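Local coordinates for protein periplasmic chaperone Spy (Escherichia coli, PDB 5WO2) that acts as an ATP-independent periplasmic chaperone, a cradle-shaped homodimer that limits protein aggregation and lets bound substrates fold, at residues F2-N6 / Q87-N91. Residues are numbered along the deposited sequence.
Sequences FKDLN and QFNAN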
loop_
_atom_site.group_PDB
_atom_site.type_symbol
_atom_site.label_atom_id
_atom_site.label_comp_id
_atom_site.label_asym_id
_atom_site.label_seq_id
_atom_site.Cartn_x
_atom_site.Cartn_y
_atom_site.Cartn_z
ATOM N N PHE B 2 15.518 2.983 10.751
ATOM C CA PHE B 2 16.501 3.436 11.727
ATOM C C PHE B 2 16.065 4.753 12.376
ATOM O O PHE B 2 16.064 5.801 11.730
ATOM C CB PHE B 2 17.883 3.614 11.070
ATOM C CG PHE B 2 18.637 2.320 10.825
ATOM C CD1 PHE B 2 18.753 1.354 11.814
ATOM C CD2 PHE B 2 19.246 2.084 9.598
ATOM C CE1 PHE B 2 19.453 0.174 11.579
ATOM C CE2 PHE B 2 19.943 0.907 9.360
ATOM C CZ PHE B 2 20.047 -0.047 10.351
ATOM N N LYS B 3 15.682 4.691 13.649
ATOM C CA LYS B 3 15.466 5.895 14.450
ATOM C C LYS B 3 16.719 6.208 15.263
ATOM O O LYS B 3 16.645 6.679 16.399
ATOM C CB LYS B 3 14.257 5.733 15.370
ATOM C CG LYS B 3 12.940 5.867 14.645
ATOM C CD LYS B 3 11.876 6.520 15.509
ATOM C CE LYS B 3 10.989 7.428 14.677
ATOM N NZ LYS B 3 11.718 8.649 14.245
ATOM N N ASP B 4 17.872 5.946 14.654
ATOM C CA ASP B 4 19.174 6.234 15.250
ATOM C C ASP B 4 19.461 7.727 15.231
ATOM O O ASP B 4 20.554 8.158 14.855
ATOM C CB ASP B 4 20.265 5.499 14.485
ATOM C CG ASP B 4 20.234 5.821 13.006
ATOM O OD1 ASP B 4 19.116 5.968 12.471
ATOM O OD2 ASP B 4 21.309 5.953 12.387
ATOM N N LEU B 5 18.470 8.516 15.636
ATOM C CA LEU B 5 18.530 9.957 15.476
ATOM C C LEU B 5 18.794 10.657 16.809
ATOM O O LEU B 5 19.022 11.855 16.830
ATOM C CB LEU B 5 17.230 10.480 14.858
ATOM C CG LEU B 5 16.807 9.915 13.501
ATOM C CD1 LEU B 5 15.505 10.558 13.128
ATOM C CD2 LEU B 5 17.848 10.142 12.418
ATOM N N ASN B 6 18.759 9.901 17.906
ATOM C CA ASN B 6 19.117 10.417 19.225
ATOM C C ASN B 6 18.087 11.415 19.709
ATOM O O ASN B 6 18.408 12.536 20.097
ATOM C CB ASN B 6 20.500 11.068 19.188
ATOM C CG ASN B 6 21.455 10.346 18.267
ATOM O OD1 ASN B 6 21.140 9.273 17.745
ATOM N ND2 ASN B 6 22.631 10.928 18.057
ATOM N N GLN B 87 20.808 12.724 8.761
ATOM C CA GLN B 87 20.686 11.303 9.048
ATOM C C GLN B 87 19.338 10.761 8.619
ATOM O O GLN B 87 19.238 9.685 8.039
ATOM C CB GLN B 87 20.885 11.042 10.531
ATOM C CG GLN B 87 20.838 9.568 10.883
ATOM C CD GLN B 87 22.001 8.778 10.275
ATOM O OE1 GLN B 87 23.169 9.125 10.466
ATOM N NE2 GLN B 87 21.677 7.721 9.531
ATOM N N PHE B 88 18.287 11.487 8.966
ATOM C CA PHE B 88 16.962 11.174 8.463
ATOM C C PHE B 88 16.976 11.052 6.946
ATOM O O PHE B 88 16.408 10.108 6.401
ATOM C CB PHE B 88 15.977 12.245 8.892
ATOM C CG PHE B 88 14.571 12.043 8.386
ATOM C CD1 PHE B 88 14.217 12.367 7.076
ATOM C CD2 PHE B 88 13.586 11.579 9.233
ATOM C CE1 PHE B 88 12.925 12.219 6.637
ATOM C CE2 PHE B 88 12.261 11.430 8.770
ATOM C CZ PHE B 88 11.954 11.740 7.482
ATOM N N ASN B 89 17.655 11.967 6.260
ATOM C CA ASN B 89 17.638 11.923 4.791
ATOM C C ASN B 89 18.410 10.696 4.312
ATOM O O ASN B 89 17.995 10.050 3.383
ATOM C CB ASN B 89 18.204 13.189 4.166
ATOM C CG ASN B 89 17.224 14.351 4.235
ATOM O OD1 ASN B 89 16.032 14.170 4.098
ATOM N ND2 ASN B 89 17.737 15.535 4.516
ATOM N N ALA B 90 19.507 10.352 4.971
ATOM C CA ALA B 90 20.236 9.154 4.565
ATOM C C ALA B 90 19.408 7.886 4.770
ATOM O O ALA B 90 19.374 6.990 3.899
ATOM C CB ALA B 90 21.543 9.074 5.322
ATOM N N ASN B 91 18.735 7.796 5.913
ATOM C CA ASN B 91 17.868 6.656 6.196
ATOM C C ASN B 91 16.766 6.529 5.190
ATOM O O ASN B 91 16.326 5.440 4.871
ATOM C CB ASN B 91 17.244 6.765 7.581
ATOM C CG ASN B 91 18.255 6.669 8.696
ATOM O OD1 ASN B 91 19.412 6.306 8.487
ATOM N ND2 ASN B 91 17.818 7.009 9.905
HETATM O O HOH W 1 15.452 7.857 10.310
#
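The side-chain amide of Asn91, on helix 82-94, reaches the N-terminal loop both directly and through a water. Asn91 ND2 donates to Asp4 OD1 (3.1 Å, N-H...O angle 149°) and also to water 1 (2.5 Å), which in turn donates to Phe2 O (2.6 Å). Asn91 ND2 lies only 2.8 Å from Phe2 O itself, but the angle there is too poor for a hydrogen bond. One helical turn earlier, Gln87 NE2 donates to Asn91 OD1 (2.9 Å, 147°), consistent with the ND2 end facing the loop. Asp4 is presented by an inverse gamma turn it centres, closed by Leu5 N to Lys3 O at 2.7 Å. The contact thus ties the loop before helix 9-21 of this all-helical CpxP/Spy-family chain to its last helix. Beside these polar contacts, buried Leu5 packs CD2 against Gln87 CG (3.4 Å), and Leu5 CD1 lies at the edge of the Phe88 ring, 4.5 Å from Phe88 CD2; Phe88 also meets Tyr77 edge-to-face and packs on Ile41 of the second subunit.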